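Local coordinates for protein NAD-dependent epimerase/dehydratase (Veillonella parvula, PDB 4HNG) that probably binds NAD(H) or NADP(H) through a Rossmann-type domain, as in the NAD-dependent epimerase/dehydratase family, with its substrate and reaction not established, at residues A18-A23 / S181-V186; K66-V71 / S96-R101. All coordinates share one frame; numbering follows the deposited sequence.

Overall arrangement
Contacts 1 and 2 both lie within the NAD(P)H-binding Rossmann region, on opposite faces of the central parallel sheet. Contact 1 joins helix 16-28, the first helix after strand 7-11, to helix 182-193 from late in the chain. Contact 2 joins helix 64-71 to the end of helix 85-97, and both of its segments fall within the stretch of chain that contact 1 brackets. Their centres are 24 Å apart and their nearest atoms about 13 Å apart, so they do not touch. Contact 1 is the more central. A glycerol, probably from the crystallisation liquor, lies about 6 Å from the side chain of V186; no active site is identified.

Contact 1: A18-A23 / S181-V186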
loop_
_atom_site.group_PDB
_atom_site.type_symbol
_atom_site.label_atom_id
_atom_site.label_comp_id
_atom_site.label_asym_id
_atom_site.label_seq_id
_atom_site.Cartn_x
_atom_site.Cartn_y
_atom_site.Cartn_z
ATOM N N ALA A 18 6.588 -0.706 2.708
ATOM C CA ALA A 18 6.137 -0.672 4.094
ATOM C C ALA A 18 7.285 -0.278 5.033
ATOM O O ALA A 18 7.078 0.492 5.973
ATOM C CB ALA A 18 5.540 -2.028 4.497
ATOM N N GLN A 19 8.488 -0.783 4.784
ATOM C CA GLN A 19 9.621 -0.450 5.650
ATOM C C GLN A 19 10.027 1.015 5.466
ATOM O O GLN A 19 10.320 1.712 6.436
ATOM C CB GLN A 19 10.823 -1.358 5.390
ATOM C CG GLN A 19 10.569 -2.829 5.699
ATOM C CD GLN A 19 11.842 -3.603 5.942
ATOM O OE1 GLN A 19 12.778 -3.097 6.568
ATOM N NE2 GLN A 19 11.891 -4.835 5.449
ATOM N N LYS A 20 10.050 1.481 4.222
ATOM C CA LYS A 20 10.373 2.886 3.957
ATOM C C LYS A 20 9.325 3.818 4.568
ATOM O O LYS A 20 9.646 4.876 5.112
ATOM C CB LYS A 20 10.531 3.131 2.455
ATOM C CG LYS A 20 11.796 2.497 1.868
ATOM C CD LYS A 20 11.884 2.755 0.367
ATOM C CE LYS A 20 13.100 2.071 -0.266
ATOM N NZ LYS A 20 14.379 2.641 0.225
ATOM N N LEU A 21 8.065 3.421 4.492
ATOM C CA LEU A 21 7.008 4.205 5.103
ATOM C C LEU A 21 7.216 4.273 6.611
ATOM O O LEU A 21 7.093 5.340 7.218
ATOM C CB LEU A 21 5.651 3.584 4.790
ATOM C CG LEU A 21 4.468 4.247 5.485
ATOM C CD1 LEU A 21 4.299 5.719 5.075
ATOM C CD2 LEU A 21 3.171 3.466 5.225
ATOM N N THR A 22 7.539 3.131 7.211
ATOM C CA THR A 22 7.766 3.068 8.652
ATOM C C THR A 22 8.871 4.030 9.082
ATOM O O THR A 22 8.716 4.762 10.059
ATOM C CB THR A 22 8.099 1.638 9.111
ATOM O OG1 THR A 22 7.000 0.782 8.782
ATOM C CG2 THR A 22 8.310 1.597 10.627
ATOM N N ALA A 23 9.984 4.035 8.354
ATOM C CA ALA A 23 11.086 4.933 8.692
ATOM C C ALA A 23 10.656 6.386 8.591
ATOM O O ALA A 23 10.975 7.193 9.461
ATOM C CB ALA A 23 12.294 4.677 7.797
ATOM N N SER A 181 9.427 5.703 -8.162
ATOM C CA SER A 181 10.345 5.228 -7.129
ATOM C C SER A 181 9.563 4.891 -5.867
ATOM O O SER A 181 8.496 5.451 -5.604
ATOM C CB SER A 181 11.427 6.257 -6.818
ATOM O OG SER A 181 10.888 7.348 -6.090
ATOM N N ARG A 182 10.101 3.962 -5.086
ATOM C CA ARG A 182 9.438 3.629 -3.829
ATOM C C ARG A 182 9.454 4.832 -2.890
ATOM O O ARG A 182 8.506 5.041 -2.140
ATOM C CB ARG A 182 10.100 2.411 -3.180
ATOM C CG ARG A 182 9.888 1.117 -3.948
ATOM C CD ARG A 182 10.319 -0.103 -3.141
ATOM N NE ARG A 182 10.051 -1.335 -3.880
ATOM C CZ ARG A 182 10.801 -1.773 -4.884
ATOM N NH1 ARG A 182 11.884 -1.093 -5.255
ATOM N NH2 ARG A 182 10.480 -2.899 -5.518
ATOM N N GLU A 183 10.509 5.634 -2.953
ATOM C CA GLU A 183 10.582 6.852 -2.149
ATOM C C GLU A 183 9.449 7.835 -2.504
ATOM O O GLU A 183 8.866 8.478 -1.631
ATOM C CB GLU A 183 11.955 7.519 -2.305
ATOM C CG GLU A 183 13.134 6.726 -1.700
ATOM C CD GLU A 183 13.716 5.648 -2.617
ATOM O OE1 GLU A 183 13.176 5.399 -3.714
ATOM O OE2 GLU A 183 14.742 5.052 -2.230
ATOM N N ALA A 184 9.137 7.950 -3.787
ATOM C CA ALA A 184 8.049 8.816 -4.223
ATOM C C ALA A 184 6.704 8.293 -3.749
ATOM O O ALA A 184 5.838 9.064 -3.324
ATOM C CB ALA A 184 8.064 8.973 -5.749
ATOM N N VAL A 185 6.518 6.974 -3.825
ATOM C CA VAL A 185 5.270 6.384 -3.345
ATOM C C VAL A 185 5.107 6.655 -1.846
ATOM O O VAL A 185 4.015 6.979 -1.385
ATOM C CB VAL A 185 5.200 4.876 -3.631
ATOM C CG1 VAL A 185 3.940 4.263 -3.022
ATOM C CG2 VAL A 185 5.218 4.619 -5.133
ATOM N N VAL A 186 6.198 6.507 -1.096
ATOM C CA VAL A 186 6.156 6.769 0.343
ATOM C C VAL A 186 5.770 8.230 0.608
ATOM O O VAL A 186 4.971 8.518 1.498
ATOM C CB VAL A 186 7.474 6.377 1.044
ATOM C CG1 VAL A 186 7.555 6.993 2.448
ATOM C CG2 VAL A 186 7.597 4.856 1.097
HETATM O O HOH W 1 15.528 5.398 0.253
#
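E183 OE2 is gripped by two groups: a water donates to it at 2.6 Å, and K20 reaches it from the facing helix. The direct salt bridge is also a weak hydrogen bond, K20 NZ lying 3.5 Å from E183 OE2, but the same water also accepts from K20 NZ, at 3.0 Å, and closes a small triangle. Lysine suits the edge of the interface because its chain runs straight from CB to CE and turns only at the last torsion (chi4 -66°), which swings the ammonium toward the acid. E183 bends at chi2 to meet it, while its other oxygen, OE1, accepts from the backbone N of D160. Along the way K20 CD lies 4.0 Å from R182 CB, the two chains crossing at about a right angle; the guanidinium of R182 goes on to N159. Inward of these charges, V186 is the apolar wedge. With CG1 anti to its backbone N (chi1 165°), both methyls face helix 16-28: CG2 lies 3.7 Å from both K20 CB and L21 N, and CG1 rests over the backbone between K20 and L21. A branched, compact valine fills this position where L21 and V186 bring their CA atoms within 5.5 Å. S181 caps helix 182-193, its OG accepting from A184 N at 3.0 Å. The helix axes, 9.4 Å apart, cross at -53°. The contact joins helix 16-28, which follows strand 7-11 in a Rossmann fold, to helix 182-193 in the same layer.

Contact 2: K66-V71 / S96-R101; sequences KLEQAV and SRKNIR
V71, I100 and the stem of K98, with E68 across it, form the packed part of this contact, whereas the charged ends of E68, R97 and K98 meet loosely. The CD1 methyl of I100 lies 3.3 Å from V71 O, at the C-terminal end of helix 64-71. The apolar match is gentler, V71 CG2 lying 4.4 Å from I100 CG1, and L95 of helix 85-97 packs on both residues. With CG1 of V71 anti to the carbonyl carbon (chi1 -56°), CG2 falls between the backbone N and the carbonyl carbon, which also brings it against the aliphatic stem of K98, with K98 CG 4.1 Å away. The second segment reaches V71 through the turn that ends helix 85-97, a Schellman motif: I100 N bonds back to L95 O and N99 N to S96 O, with N99 adopting positive phi (59°). The chain then passes directly into strand 102-108, one helix-to-strand step of the Rossmann alternation, and I100 is turned inward while the polar N99 stays exposed. K98, bent at chi2, lays its chain across E68 at about a right angle, K98 CE lying 3.8 Å from E68 CB. Toward solvent the grip slackens: the lysine NZ stays 4.3 Å from E68 OE1. E68 OE2 comes 3.1 Å from R97 CD, a contact with carbon and not a bond. The carboxylate and guanidinium planes are inclined by 22°, and OE2 approaches obliquely. The salt bridge is long, 3.7 Å from E68 OE2 to R97 NE, and rests on charge alone, since no N-H points at the oxygen.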
loop_
_atom_site.group_PDB
_atom_site.type_symbol
_atom_site.label_atom_id
_atom_site.label_comp_id
_atom_site.label_asym_id
_atom_site.label_seq_id
_atom_site.Cartn_x
_atom_site.Cartn_y
_atom_site.Cartn_z
ATOM N N LYS A 66 -4.394 -12.855 16.065
ATOM C CA LYS A 66 -3.288 -11.910 16.031
ATOM C C LYS A 66 -3.587 -10.715 15.128
ATOM O O LYS A 66 -3.237 -9.583 15.458
ATOM C CB LYS A 66 -1.982 -12.608 15.638
ATOM C CG LYS A 66 -1.503 -13.611 16.678
ATOM C CD LYS A 66 -0.101 -14.107 16.378
ATOM C CE LYS A 66 0.447 -14.963 17.513
ATOM N NZ LYS A 66 -0.209 -16.303 17.597
ATOM N N LEU A 67 -4.252 -10.966 14.005
ATOM C CA LEU A 67 -4.598 -9.893 13.074
ATOM C C LEU A 67 -5.521 -8.874 13.737
ATOM O O LEU A 67 -5.317 -7.665 13.622
ATOM C CB LEU A 67 -5.235 -10.470 11.807
ATOM C CG LEU A 67 -5.648 -9.503 10.690
ATOM C CD1 LEU A 67 -4.466 -8.660 10.216
ATOM C CD2 LEU A 67 -6.226 -10.301 9.539
ATOM N N GLU A 68 -6.528 -9.362 14.457
ATOM C CA GLU A 68 -7.436 -8.469 15.166
ATOM C C GLU A 68 -6.703 -7.689 16.259
ATOM O O GLU A 68 -6.968 -6.506 16.463
ATOM C CB GLU A 68 -8.614 -9.243 15.775
ATOM C CG GLU A 68 -9.655 -9.692 14.752
ATOM C CD GLU A 68 -10.726 -10.582 15.359
ATOM O OE1 GLU A 68 -10.918 -10.533 16.594
ATOM O OE2 GLU A 68 -11.372 -11.336 14.601
ATOM N N GLN A 69 -5.801 -8.360 16.976
ATOM C CA GLN A 69 -4.962 -7.682 17.961
ATOM C C GLN A 69 -4.219 -6.511 17.322
ATOM O O GLN A 69 -4.207 -5.401 17.862
ATOM C CB GLN A 69 -3.959 -8.653 18.592
ATOM C CG GLN A 69 -3.059 -8.014 19.640
ATOM C CD GLN A 69 -2.022 -8.977 20.202
ATOM O OE1 GLN A 69 -2.174 -10.198 20.123
ATOM N NE2 GLN A 69 -0.957 -8.424 20.771
ATOM N N ALA A 70 -3.615 -6.762 16.165
ATOM C CA ALA A 70 -2.799 -5.757 15.487
ATOM C C ALA A 70 -3.582 -4.519 15.064
ATOM O O ALA A 70 -3.052 -3.412 15.083
ATOM C CB ALA A 70 -2.086 -6.370 14.290
ATOM N N VAL A 71 -4.845 -4.692 14.690
ATOM C CA VAL A 71 -5.634 -3.556 14.226
ATOM C C VAL A 71 -6.528 -2.925 15.298
ATOM O O VAL A 71 -7.159 -1.894 15.051
ATOM C CB VAL A 71 -6.467 -3.908 12.963
ATOM C CG1 VAL A 71 -5.565 -4.435 11.865
ATOM C CG2 VAL A 71 -7.579 -4.910 13.301
ATOM N N SER A 96 -13.586 -5.106 10.259
ATOM C CA SER A 96 -15.008 -5.076 10.586
ATOM C C SER A 96 -15.274 -5.351 12.068
ATOM O O SER A 96 -16.005 -4.622 12.731
ATOM C CB SER A 96 -15.788 -6.069 9.719
ATOM O OG SER A 96 -17.157 -6.042 10.058
ATOM N N ARG A 97 -14.632 -6.391 12.586
ATOM C CA ARG A 97 -14.834 -6.793 13.968
ATOM C C ARG A 97 -14.282 -5.772 14.960
ATOM O O ARG A 97 -14.786 -5.665 16.081
ATOM C CB ARG A 97 -14.197 -8.163 14.193
ATOM C CG ARG A 97 -14.883 -9.272 13.418
ATOM C CD ARG A 97 -14.155 -10.597 13.588
ATOM N NE ARG A 97 -14.321 -11.469 12.427
ATOM C CZ ARG A 97 -14.892 -12.666 12.458
ATOM N NH1 ARG A 97 -15.356 -13.155 13.602
ATOM N NH2 ARG A 97 -14.990 -13.380 11.343
ATOM N N LYS A 98 -13.270 -5.013 14.543
ATOM C CA LYS A 98 -12.663 -4.016 15.423
ATOM C C LYS A 98 -13.120 -2.588 15.124
ATOM O O LYS A 98 -12.578 -1.620 15.666
ATOM C CB LYS A 98 -11.134 -4.122 15.387
ATOM C CG LYS A 98 -10.623 -5.434 15.972
ATOM C CD LYS A 98 -11.140 -5.628 17.398
ATOM C CE LYS A 98 -10.860 -7.024 17.912
ATOM N NZ LYS A 98 -11.357 -7.177 19.306
ATOM N N ASN A 99 -14.129 -2.465 14.267
ATOM C CA ASN A 99 -14.726 -1.166 13.946
ATOM C C ASN A 99 -13.740 -0.165 13.353
ATOM O O ASN A 99 -13.839 1.035 13.609
ATOM C CB ASN A 99 -15.407 -0.580 15.181
ATOM C CG ASN A 99 -16.529 -1.461 15.693
ATOM O OD1 ASN A 99 -17.423 -1.849 14.940
ATOM N ND2 ASN A 99 -16.475 -1.805 16.974
ATOM N N ILE A 100 -12.806 -0.669 12.553
ATOM C CA ILE A 100 -11.811 0.164 11.898
ATOM C C ILE A 100 -12.303 0.540 10.499
ATOM O O ILE A 100 -12.736 -0.327 9.740
ATOM C CB ILE A 100 -10.478 -0.605 11.770
ATOM C CG1 ILE A 100 -10.080 -1.237 13.113
ATOM C CG2 ILE A 100 -9.382 0.295 11.197
ATOM C CD1 ILE A 100 -9.871 -0.254 14.240
ATOM N N ARG A 101 -12.220 1.822 10.153
ATOM C CA ARG A 101 -12.839 2.333 8.923
ATOM C C ARG A 101 -11.849 2.705 7.820
ATOM O O ARG A 101 -12.120 2.491 6.641
ATOM C CB ARG A 101 -13.704 3.566 9.218
ATOM C CG ARG A 101 -14.567 3.491 10.473
ATOM C CD ARG A 101 -15.701 2.494 10.358
ATOM N NE ARG A 101 -16.563 2.557 11.539
ATOM C CZ ARG A 101 -17.431 1.613 11.887
ATOM N NH1 ARG A 101 -17.558 0.518 11.151
ATOM N NH2 ARG A 101 -18.168 1.762 12.980
#